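Local coordinates for choline kinase (Streptococcus pneumoniae, PDB 4R78), which probably transfers the terminal phosphate of ATP to choline, as a choline kinase with a protein kinase-like fold, at residues K60-K65 and K95-D100; K88-D93 and S139-R144; T124-I129 and S238-T243; F202-S205 and R209-L212. All coordinates share one frame; numbering follows the deposited sequence.

Overall arrangement
Contacts 1 and 4 both touch AMP, one from the five-stranded N-terminal sheet and the other from the small hairpin of the other lobe; their nearest atoms are about 6 Å apart. Contact 4 is the buried core of the set and rests on backbone hydrogen bonds and apolar side chains. Contact 2 lies at the surface, where two loops share a salt bridge, yet residues 88-93 also bond to strand 210-212. Contact 3, partly buried between two helices, rests on one phenylalanine ring against a helix backbone and two side chains; its helix 126-137 packs on the same hairpin. Contact 1, also partly buried, depends on an aromatic pair and a water. The centres of contacts 1 and 3 lie about 31 Å apart.

Contact 1 (K60-K65 and K95-D100); sequences KQYIVK and KNYLFD. With AMP (adenosine monophosphate), chain C.
Tyr97 and Tyr62 meet in an offset edge-to-face (T-shaped) pair within the five-stranded antiparallel sheet of the N-terminal lobe of this kinase-like fold. Strand 105-109 runs between the two segments, so the tyrosines meet across an intervening strand and the CA atoms of Tyr62 and Tyr97 stay 8.8 Å apart. The planes stand at 84°, and the ring of Tyr62 presents its edge, with CE1 set 3.7 Å from CD2 of Tyr97 over one face of the latter. Tyr97 points toward residues 60-65; the chain turns a corner at this residue, and Tyr97 and Leu98 both face Val107, a classic beta bulge in the outermost strand.

Lys60 brings a polar group to the contact. Its CG lies anti to the backbone N (chi1 -156°) and sits over one face of the Tyr62 ring, while bends farther along bring the amino group round to the phenol end of Tyr97. One residue on from Tyr62 in strand 61-66, Ile63 packs on the adenine of AMP, its CG1 3.6 Å from AMP C5. Lys65, at the far end, forms a salt bridge with a MES molecule, probably from the crystallisation liquor. A water joins the outer end of the contact: it accepts from Lys60 NZ at 2.8 Å and lies 2.6 Å from Tyr97 OH.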
# COMPACT_ATOMS: atom_id res chain seq x y z
N LYS A 60 -25.50 8.82 -7.45
CA LYS A 60 -24.27 8.60 -6.70
C LYS A 60 -23.08 8.22 -7.57
O LYS A 60 -23.23 7.56 -8.59
CB LYS A 60 -24.51 7.50 -5.66
CG LYS A 60 -23.58 7.56 -4.47
CD LYS A 60 -24.18 8.39 -3.36
CE LYS A 60 -23.15 8.71 -2.29
NZ LYS A 60 -22.45 7.50 -1.79
N GLN A 61 -21.91 8.66 -7.14
CA GLN A 61 -20.65 8.22 -7.73
C GLN A 61 -19.88 7.44 -6.67
O GLN A 61 -19.91 7.79 -5.49
CB GLN A 61 -19.82 9.42 -8.19
CG GLN A 61 -20.48 10.24 -9.29
CD GLN A 61 -19.57 11.32 -9.84
OE1 GLN A 61 -18.67 11.05 -10.64
NE2 GLN A 61 -19.79 12.56 -9.41
N TYR A 62 -19.19 6.39 -7.10
CA TYR A 62 -18.38 5.57 -6.19
C TYR A 62 -16.99 5.35 -6.75
O TYR A 62 -16.81 5.14 -7.95
CB TYR A 62 -19.02 4.20 -5.98
CG TYR A 62 -20.39 4.20 -5.33
CD1 TYR A 62 -20.53 4.29 -3.95
CD2 TYR A 62 -21.54 4.07 -6.11
CE1 TYR A 62 -21.78 4.26 -3.35
CE2 TYR A 62 -22.80 4.04 -5.52
CZ TYR A 62 -22.91 4.14 -4.15
OH TYR A 62 -24.16 4.12 -3.56
N ILE A 63 -16.00 5.38 -5.86
CA ILE A 63 -14.63 4.97 -6.18
C ILE A 63 -14.51 3.48 -5.88
O ILE A 63 -14.85 3.03 -4.79
CB ILE A 63 -13.60 5.80 -5.36
CG1 ILE A 63 -13.54 7.25 -5.88
CG2 ILE A 63 -12.22 5.14 -5.36
CD1 ILE A 63 -12.99 7.43 -7.30
N VAL A 64 -14.02 2.73 -6.86
CA VAL A 64 -13.93 1.28 -6.75
C VAL A 64 -12.47 0.82 -6.86
O VAL A 64 -11.75 1.24 -7.78
CB VAL A 64 -14.81 0.56 -7.80
CG1 VAL A 64 -14.74 -0.95 -7.63
CG2 VAL A 64 -16.26 1.03 -7.71
N LYS A 65 -12.03 -0.01 -5.92
CA LYS A 65 -10.76 -0.69 -6.06
C LYS A 65 -10.96 -2.19 -6.16
O LYS A 65 -11.39 -2.84 -5.20
CB LYS A 65 -9.79 -0.34 -4.93
CG LYS A 65 -8.36 -0.75 -5.25
CD LYS A 65 -7.37 -0.29 -4.19
CE LYS A 65 -5.95 -0.62 -4.63
NZ LYS A 65 -4.92 -0.18 -3.65
N LYS A 95 -14.79 7.11 3.42
CA LYS A 95 -15.94 6.27 3.76
C LYS A 95 -16.06 5.04 2.86
O LYS A 95 -15.98 5.14 1.63
CB LYS A 95 -17.23 7.09 3.69
CG LYS A 95 -18.45 6.35 4.18
CD LYS A 95 -19.71 7.12 3.87
CE LYS A 95 -20.92 6.52 4.54
NZ LYS A 95 -20.87 6.66 6.03
N ASN A 96 -16.27 3.88 3.49
CA ASN A 96 -16.52 2.63 2.78
C ASN A 96 -18.00 2.28 2.72
O ASN A 96 -18.71 2.40 3.72
CB ASN A 96 -15.75 1.49 3.45
CG ASN A 96 -15.93 0.16 2.74
OD1 ASN A 96 -15.51 -0.00 1.59
ND2 ASN A 96 -16.57 -0.78 3.41
N TYR A 97 -18.46 1.85 1.54
CA TYR A 97 -19.84 1.38 1.37
C TYR A 97 -19.95 -0.13 1.22
O TYR A 97 -20.92 -0.74 1.69
CB TYR A 97 -20.49 2.08 0.17
CG TYR A 97 -20.79 3.53 0.42
CD1 TYR A 97 -21.88 3.90 1.22
CD2 TYR A 97 -20.00 4.53 -0.13
CE1 TYR A 97 -22.16 5.24 1.46
CE2 TYR A 97 -20.28 5.88 0.10
CZ TYR A 97 -21.37 6.22 0.90
OH TYR A 97 -21.67 7.54 1.14
N LEU A 98 -18.97 -0.73 0.55
CA LEU A 98 -18.95 -2.17 0.32
C LEU A 98 -17.53 -2.69 0.33
O LEU A 98 -16.61 -2.04 -0.19
CB LEU A 98 -19.63 -2.51 -1.02
CG LEU A 98 -20.10 -3.94 -1.24
CD1 LEU A 98 -21.41 -4.20 -0.50
CD2 LEU A 98 -20.26 -4.22 -2.72
N PHE A 99 -17.33 -3.86 0.94
CA PHE A 99 -16.05 -4.55 0.86
C PHE A 99 -16.37 -6.01 0.55
O PHE A 99 -16.73 -6.79 1.43
CB PHE A 99 -15.25 -4.40 2.16
CG PHE A 99 -13.77 -4.71 2.01
CD1 PHE A 99 -12.87 -3.71 1.68
CD2 PHE A 99 -13.29 -6.00 2.21
CE1 PHE A 99 -11.50 -3.99 1.55
CE2 PHE A 99 -11.93 -6.29 2.10
CZ PHE A 99 -11.03 -5.28 1.77
N ASP A 100 -16.27 -6.35 -0.73
CA ASP A 100 -16.70 -7.65 -1.23
C ASP A 100 -15.62 -8.71 -1.04
O ASP A 100 -14.55 -8.65 -1.65
CB ASP A 100 -17.10 -7.55 -2.71
CG ASP A 100 -17.64 -8.85 -3.26
OD1 ASP A 100 -16.92 -9.51 -4.04
OD2 ASP A 100 -18.79 -9.21 -2.92
P AMP C . -4.04 4.64 -5.82
O1P AMP C . -3.32 3.34 -5.56
O2P AMP C . -3.72 5.26 -7.16
O3P AMP C . -4.01 5.60 -4.67
O5' AMP C . -5.59 4.23 -5.95
C5' AMP C . -6.61 5.13 -5.51
C4' AMP C . -6.58 6.39 -6.36
O4' AMP C . -7.91 6.77 -6.72
C3' AMP C . -5.97 7.56 -5.60
O3' AMP C . -4.64 7.83 -6.03
C2' AMP C . -6.89 8.74 -5.88
O2' AMP C . -6.38 9.53 -6.95
C1' AMP C . -8.20 8.12 -6.34
N9 AMP C . -9.20 8.15 -5.24
C8 AMP C . -9.29 7.27 -4.23
N7 AMP C . -10.31 7.56 -3.38
C5 AMP C . -10.91 8.66 -3.86
C6 AMP C . -12.06 9.50 -3.46
N6 AMP C . -12.77 9.19 -2.35
N1 AMP C . -12.37 10.56 -4.23
C2 AMP C . -11.66 10.87 -5.34
N3 AMP C . -10.61 10.15 -5.77
C4 AMP C . -10.18 9.05 -5.09
O HOH W 1 -20.60 9.20 -0.55

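Contact 2 (K88-D93 and S139-R144); sequences KDLGLD and SAKELR
Ser139 turns its CB toward Leu90, whose CD2 methyl lies 4.1 Å from that carbon; CD1 of the same leucine is scarcely farther away, so both methyls of the leucine face the serine CB from one side. The hydroxyl is occupied with its own chain and with a neighbour. Ser139 OG accepts from Lys141 N at 3.1 Å, with an angle of 161° at the hydrogen, and is also hydrogen-bonded to Ser192 OG and Ile136 O. Accepting from the amide two residues on makes an ST turn, for which OG sits between the backbone N and the carbonyl carbon (chi1 75°). The turn lies just after the end of helix 126-137, and Ala140 takes the bend with a positive phi.

Here two loops of the kinase-like fold come together: residues 88-93 lie in the loop between helix 77-87 and strand 96-100, and residues 139-144 in the one between helix 126-137 and helix 149-159. Lys141 joins them. Its chain runs extended past Leu90 in the opposite direction, with CE 3.7 Å from Leu90 CD2, and bends only at the last torsion. That bend brings NZ to Asp89 in a salt bridge of 2.9 Å to OD1, met on the syn side and 22° out of the carboxylate plane. NZ also donates to Leu86 O, its strongest polar partner, so the ammonium group links the last turn of helix 77-87 to the loop that follows. Beyond Lys141, Glu142 pairs with Arg190, and Arg144 NE reaches Asp79 OD1 in a salt bridge.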
# COMPACT_ATOMS: atom_id res chain seq x y z
N LYS A 88 -11.69 2.55 11.38
CA LYS A 88 -12.63 3.60 10.98
C LYS A 88 -12.59 4.84 11.88
O LYS A 88 -12.57 5.96 11.38
CB LYS A 88 -14.06 3.07 10.86
CG LYS A 88 -15.01 4.09 10.23
CD LYS A 88 -16.46 3.63 10.25
CE LYS A 88 -17.38 4.71 9.70
NZ LYS A 88 -17.33 5.96 10.51
N ASP A 89 -12.57 4.63 13.20
CA ASP A 89 -12.66 5.77 14.13
C ASP A 89 -11.41 6.64 14.22
O ASP A 89 -11.42 7.66 14.91
CB ASP A 89 -13.19 5.35 15.51
CG ASP A 89 -12.27 4.39 16.25
OD1 ASP A 89 -11.09 4.28 15.89
OD2 ASP A 89 -12.75 3.76 17.21
N LEU A 90 -10.34 6.25 13.52
CA LEU A 90 -9.16 7.11 13.39
C LEU A 90 -9.43 8.30 12.47
O LEU A 90 -8.73 9.31 12.53
CB LEU A 90 -7.95 6.32 12.87
CG LEU A 90 -7.34 5.21 13.73
CD1 LEU A 90 -6.06 4.70 13.07
CD2 LEU A 90 -7.06 5.67 15.15
N GLY A 91 -10.43 8.16 11.61
CA GLY A 91 -10.81 9.21 10.67
C GLY A 91 -9.80 9.48 9.57
O GLY A 91 -9.81 10.55 8.96
N LEU A 92 -8.95 8.50 9.29
CA LEU A 92 -7.90 8.66 8.28
C LEU A 92 -8.36 8.28 6.88
O LEU A 92 -8.08 8.99 5.92
CB LEU A 92 -6.66 7.85 8.67
CG LEU A 92 -5.92 8.28 9.95
CD1 LEU A 92 -4.77 7.33 10.24
CD2 LEU A 92 -5.43 9.72 9.85
N ASP A 93 -9.06 7.16 6.77
CA ASP A 93 -9.53 6.66 5.48
C ASP A 93 -10.84 7.34 5.10
O ASP A 93 -11.54 7.90 5.95
CB ASP A 93 -9.73 5.14 5.58
CG ASP A 93 -9.71 4.43 4.23
OD1 ASP A 93 -9.63 5.07 3.15
OD2 ASP A 93 -9.78 3.18 4.25
N SER A 139 -2.06 3.91 17.67
CA SER A 139 -3.50 3.66 17.78
C SER A 139 -3.85 2.61 18.83
O SER A 139 -5.00 2.56 19.29
CB SER A 139 -4.07 3.23 16.43
OG SER A 139 -3.70 1.89 16.13
N ALA A 140 -2.87 1.78 19.19
CA ALA A 140 -3.04 0.61 20.06
C ALA A 140 -3.99 -0.44 19.48
O ALA A 140 -4.36 -1.40 20.17
CB ALA A 140 -3.49 1.03 21.48
N LYS A 141 -4.36 -0.27 18.21
CA LYS A 141 -5.28 -1.20 17.56
C LYS A 141 -4.54 -2.47 17.14
O LYS A 141 -3.41 -2.41 16.66
CB LYS A 141 -5.96 -0.54 16.36
CG LYS A 141 -6.88 0.60 16.76
CD LYS A 141 -7.47 1.32 15.56
CE LYS A 141 -8.50 2.36 16.02
NZ LYS A 141 -9.76 1.78 16.56
N GLU A 142 -5.20 -3.60 17.35
CA GLU A 142 -4.65 -4.90 16.99
C GLU A 142 -5.26 -5.36 15.67
O GLU A 142 -6.32 -6.00 15.64
CB GLU A 142 -4.92 -5.92 18.11
CG GLU A 142 -4.16 -5.63 19.41
CD GLU A 142 -2.67 -5.93 19.32
OE1 GLU A 142 -2.29 -6.88 18.60
OE2 GLU A 142 -1.89 -5.22 19.99
N LEU A 143 -4.58 -5.00 14.58
CA LEU A 143 -5.03 -5.38 13.25
C LEU A 143 -4.93 -6.88 13.07
O LEU A 143 -4.11 -7.55 13.71
CB LEU A 143 -4.17 -4.70 12.17
CG LEU A 143 -4.06 -3.17 12.17
CD1 LEU A 143 -3.28 -2.70 10.95
CD2 LEU A 143 -5.43 -2.50 12.24
N ARG A 144 -5.77 -7.41 12.19
CA ARG A 144 -5.62 -8.78 11.73
C ARG A 144 -4.58 -8.82 10.63
O ARG A 144 -4.64 -8.05 9.67
CB ARG A 144 -6.96 -9.35 11.26
CG ARG A 144 -7.82 -9.85 12.42
CD ARG A 144 -9.17 -10.37 11.96
NE ARG A 144 -9.05 -11.37 10.91
CZ ARG A 144 -10.06 -12.12 10.46
NH1 ARG A 144 -11.28 -11.98 10.97
NH2 ARG A 144 -9.85 -13.00 9.49

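Contact 3 (T124-I129 and S238-T243); sequences TKFDKI and SQEEET
Phe126 carries this helix-to-helix contact, reaching from the first turn of helix 126-137 to the first turns of helix 238-248 in the helical part of the kinase-like fold. Its CG lies anti to the carbonyl carbon (chi1 -75°), which sends the ring across toward Glu240 and Thr243. The tight side is the outer end of the ring: CE2 comes within 3.4 Å of Glu240 O, and CZ lies 4.1 Å from Glu240 CB. Phe236 and Phe244 also meet the ring, the latter edge-to-face, so that Phe126 is buried within an aromatic cluster.

Toward solvent the packing is looser. Thr243, an exposed residue, offers only its CG2 methyl, which stands at the ring edge, near the ring plane, 4.2 Å from Phe126 CD2. The carboxylate of Glu240 leads away from the aromatic group, and its OE1 accepts from Thr237 N near the start of its helix, leaving CB beside the ring. Glu241 and Glu242 point away from helix 126-137 and find partners in Lys264 and His257.

The hydroxyl of Thr243 is turned back onto its own helix. Thr243 OG1 donates to Gln239 O at 2.9 Å, tilted 30° from the carbonyl plane, while Thr243 N reaches that oxygen from the opposite face.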
# COMPACT_ATOMS: atom_id res chain seq x y z
N THR A 124 5.43 19.29 1.08
CA THR A 124 4.94 20.55 1.65
C THR A 124 4.01 20.33 2.85
O THR A 124 3.57 21.31 3.46
CB THR A 124 4.20 21.41 0.59
OG1 THR A 124 2.99 20.75 0.18
CG2 THR A 124 5.08 21.67 -0.62
N LYS A 125 3.72 19.08 3.18
CA LYS A 125 2.66 18.77 4.15
C LYS A 125 3.09 17.88 5.32
O LYS A 125 2.27 17.12 5.86
CB LYS A 125 1.46 18.16 3.43
CG LYS A 125 0.77 19.14 2.49
CD LYS A 125 -0.21 18.43 1.59
CE LYS A 125 -0.72 19.36 0.48
NZ LYS A 125 -1.59 20.46 0.99
N PHE A 126 4.35 17.99 5.72
CA PHE A 126 4.87 17.26 6.88
C PHE A 126 4.09 17.60 8.15
O PHE A 126 3.92 16.75 9.02
CB PHE A 126 6.36 17.57 7.10
CG PHE A 126 7.29 16.89 6.12
CD1 PHE A 126 6.81 16.26 4.97
CD2 PHE A 126 8.67 16.92 6.34
CE1 PHE A 126 7.69 15.65 4.07
CE2 PHE A 126 9.55 16.32 5.45
CZ PHE A 126 9.06 15.68 4.31
N ASP A 127 3.63 18.85 8.24
CA ASP A 127 2.86 19.31 9.40
C ASP A 127 1.57 18.51 9.60
O ASP A 127 1.06 18.41 10.72
CB ASP A 127 2.57 20.82 9.32
CG ASP A 127 1.67 21.20 8.15
OD1 ASP A 127 1.73 20.55 7.09
OD2 ASP A 127 0.89 22.17 8.30
N LYS A 128 1.05 17.94 8.51
CA LYS A 128 -0.14 17.08 8.55
C LYS A 128 0.22 15.60 8.54
O LYS A 128 -0.42 14.80 9.22
CB LYS A 128 -1.06 17.36 7.36
CG LYS A 128 -1.75 18.71 7.36
CD LYS A 128 -2.70 18.81 6.17
CE LYS A 128 -3.48 20.12 6.17
NZ LYS A 128 -4.42 20.18 5.01
N ILE A 129 1.23 15.23 7.76
CA ILE A 129 1.51 13.81 7.52
C ILE A 129 2.22 13.13 8.69
O ILE A 129 1.94 11.97 8.99
CB ILE A 129 2.22 13.58 6.16
CG1 ILE A 129 1.27 13.98 5.03
CG2 ILE A 129 2.62 12.11 5.99
CD1 ILE A 129 1.94 14.34 3.75
N SER A 238 17.98 13.35 2.07
CA SER A 238 18.42 13.22 3.46
C SER A 238 17.83 14.32 4.34
O SER A 238 17.44 14.06 5.48
CB SER A 238 19.95 13.21 3.56
OG SER A 238 20.52 14.42 3.09
N GLN A 239 17.73 15.54 3.81
CA GLN A 239 17.16 16.67 4.56
C GLN A 239 15.68 16.43 4.87
O GLN A 239 15.22 16.73 5.98
CB GLN A 239 17.31 17.99 3.79
CG GLN A 239 18.75 18.48 3.62
CD GLN A 239 19.48 17.83 2.46
OE1 GLN A 239 18.89 17.12 1.65
NE2 GLN A 239 20.79 18.07 2.39
N GLU A 240 14.95 15.90 3.90
CA GLU A 240 13.53 15.61 4.08
C GLU A 240 13.30 14.45 5.05
O GLU A 240 12.39 14.52 5.87
CB GLU A 240 12.87 15.34 2.73
CG GLU A 240 12.68 16.62 1.92
CD GLU A 240 12.64 16.41 0.42
OE1 GLU A 240 12.74 15.26 -0.06
OE2 GLU A 240 12.51 17.43 -0.28
N GLU A 241 14.14 13.42 4.98
CA GLU A 241 14.08 12.33 5.95
C GLU A 241 14.32 12.82 7.38
O GLU A 241 13.53 12.53 8.27
CB GLU A 241 15.06 11.21 5.60
CG GLU A 241 14.69 10.46 4.33
CD GLU A 241 15.46 9.17 4.13
OE1 GLU A 241 16.39 8.87 4.92
OE2 GLU A 241 15.14 8.45 3.17
N GLU A 242 15.39 13.59 7.58
CA GLU A 242 15.72 14.10 8.90
C GLU A 242 14.64 15.02 9.47
O GLU A 242 14.28 14.91 10.65
CB GLU A 242 17.09 14.80 8.88
CG GLU A 242 18.25 13.84 8.71
CD GLU A 242 18.24 12.70 9.72
OE1 GLU A 242 18.51 12.95 10.91
OE2 GLU A 242 17.94 11.55 9.31
N THR A 243 14.12 15.90 8.63
CA THR A 243 13.06 16.82 9.04
C THR A 243 11.79 16.05 9.38
O THR A 243 11.17 16.32 10.41
CB THR A 243 12.80 17.90 7.96
OG1 THR A 243 14.00 18.64 7.73
CG2 THR A 243 11.70 18.87 8.40

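Contact 4 (F202-S205 and R209-L212); sequences FIES and RLYL. With AMP (adenosine monophosphate), chain C.
Phe202 and Leu212 face each other in a non-hydrogen-bonded pair, the leucine methyl set over the ring. Leu212 CD1 stands 3.9 Å from the centroid of the Phe202 ring and 14° off its normal, a CH-pi contact. Leu210 continues this side of the hairpin: its CD1 methyl lies 3.5 Å from Ile203 O, between CB of Phe202 and CB of Glu204. Helix 126-137 packs against this side through Ile129, and Lys125 holds the Glu204 carboxylate in a salt bridge.

Ile203 and Tyr211 project to the other face, where Ile203 CG1 rests 3.9 Å from Tyr211 CB. With CG1 held between the backbone N and the carbonyl carbon (chi1 67°), the isoleucine sends CD1 on to the adenine of AMP, 3.6 Å from C5. The tyrosine ring instead leans back toward the turn end of the hairpin, so that Ser205 CB comes to its edge, and the guanidinium of Arg209 lays one face against its CE1. Gly91 O takes a hydrogen bond from Arg209 NH2.

Ile203 and Tyr211 form a hydrogen-bonded pair; the bond from Tyr211 N to Ile203 O is 2.7 Å long and nearly straight at 173°, and the return bond from Ile203 N to Tyr211 O measures 3.0 Å. Ser205 N adds a bond to Arg209 O near the turn. The whole is an antiparallel beta hairpin whose Ile203 forms part of the AMP pocket, much as the corresponding hairpin of protein kinase-like folds lies beneath the adenine.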
# COMPACT_ATOMS: atom_id res chain seq x y z
N PHE A 202 -2.38 9.44 -0.37
CA PHE A 202 -2.86 10.61 0.36
C PHE A 202 -3.69 11.46 -0.59
O PHE A 202 -3.24 11.82 -1.68
CB PHE A 202 -1.69 11.43 0.90
CG PHE A 202 -0.91 10.75 1.99
CD1 PHE A 202 -1.24 10.94 3.33
CD2 PHE A 202 0.17 9.92 1.68
CE1 PHE A 202 -0.51 10.31 4.35
CE2 PHE A 202 0.90 9.28 2.69
CZ PHE A 202 0.56 9.48 4.02
N ILE A 203 -4.93 11.74 -0.18
CA ILE A 203 -5.82 12.56 -1.00
C ILE A 203 -6.43 13.66 -0.14
O ILE A 203 -6.71 13.46 1.05
CB ILE A 203 -6.92 11.73 -1.74
CG1 ILE A 203 -7.90 11.10 -0.75
CG2 ILE A 203 -6.28 10.67 -2.65
CD1 ILE A 203 -9.21 10.66 -1.39
N GLU A 204 -6.61 14.83 -0.74
CA GLU A 204 -7.08 16.00 -0.02
C GLU A 204 -8.47 16.42 -0.49
O GLU A 204 -8.71 16.54 -1.70
CB GLU A 204 -6.08 17.15 -0.17
CG GLU A 204 -6.25 18.30 0.80
CD GLU A 204 -5.10 19.29 0.74
OE1 GLU A 204 -4.03 19.00 1.31
OE2 GLU A 204 -5.27 20.35 0.11
N SER A 205 -9.37 16.61 0.46
CA SER A 205 -10.70 17.17 0.22
C SER A 205 -10.55 18.62 -0.23
O SER A 205 -9.60 19.30 0.17
CB SER A 205 -11.52 17.11 1.51
OG SER A 205 -12.78 17.76 1.37
N ARG A 209 -9.27 18.74 4.37
CA ARG A 209 -9.04 17.48 5.08
C ARG A 209 -8.20 16.51 4.26
O ARG A 209 -8.49 16.26 3.09
CB ARG A 209 -10.36 16.82 5.48
CG ARG A 209 -10.21 15.55 6.31
CD ARG A 209 -11.56 15.03 6.79
NE ARG A 209 -11.44 13.76 7.49
CZ ARG A 209 -12.46 13.07 8.00
NH1 ARG A 209 -13.71 13.52 7.89
NH2 ARG A 209 -12.24 11.92 8.62
N LEU A 210 -7.15 15.98 4.90
CA LEU A 210 -6.26 15.03 4.26
C LEU A 210 -6.62 13.61 4.69
O LEU A 210 -6.74 13.32 5.88
CB LEU A 210 -4.80 15.33 4.61
CG LEU A 210 -3.71 14.55 3.88
CD1 LEU A 210 -3.79 14.79 2.37
CD2 LEU A 210 -2.34 14.93 4.41
N TYR A 211 -6.79 12.74 3.70
CA TYR A 211 -7.08 11.33 3.93
C TYR A 211 -5.87 10.46 3.59
O TYR A 211 -5.09 10.81 2.70
CB TYR A 211 -8.26 10.87 3.08
CG TYR A 211 -9.58 11.50 3.46
CD1 TYR A 211 -10.37 10.95 4.47
CD2 TYR A 211 -10.06 12.62 2.78
CE1 TYR A 211 -11.60 11.51 4.81
CE2 TYR A 211 -11.28 13.20 3.12
CZ TYR A 211 -12.04 12.64 4.12
OH TYR A 211 -13.25 13.20 4.45
N LEU A 212 -5.74 9.35 4.30
CA LEU A 212 -4.82 8.28 3.93
C LEU A 212 -5.67 7.07 3.56
O LEU A 212 -6.44 6.58 4.38
CB LEU A 212 -3.86 7.96 5.09
CG LEU A 212 -2.92 6.76 4.95
CD1 LEU A 212 -2.12 6.81 3.65
CD2 LEU A 212 -2.00 6.67 6.15
P AMP C . -4.04 4.64 -5.82
O1P AMP C . -3.32 3.34 -5.56
O2P AMP C . -3.72 5.26 -7.16
O3P AMP C . -4.01 5.60 -4.67
O5' AMP C . -5.59 4.23 -5.95
C5' AMP C . -6.61 5.13 -5.51
C4' AMP C . -6.58 6.39 -6.36
O4' AMP C . -7.91 6.77 -6.72
C3' AMP C . -5.97 7.56 -5.60
O3' AMP C . -4.64 7.83 -6.03
C2' AMP C . -6.89 8.74 -5.88
O2' AMP C . -6.38 9.53 -6.95
C1' AMP C . -8.20 8.12 -6.34
N9 AMP C . -9.20 8.15 -5.24
C8 AMP C . -9.29 7.27 -4.23
N7 AMP C . -10.31 7.56 -3.38
C5 AMP C . -10.91 8.66 -3.86
C6 AMP C . -12.06 9.50 -3.46
N6 AMP C . -12.77 9.19 -2.35
N1 AMP C . -12.37 10.56 -4.23
C2 AMP C . -11.66 10.87 -5.34
N3 AMP C . -10.61 10.15 -5.77
C4 AMP C . -10.18 9.05 -5.09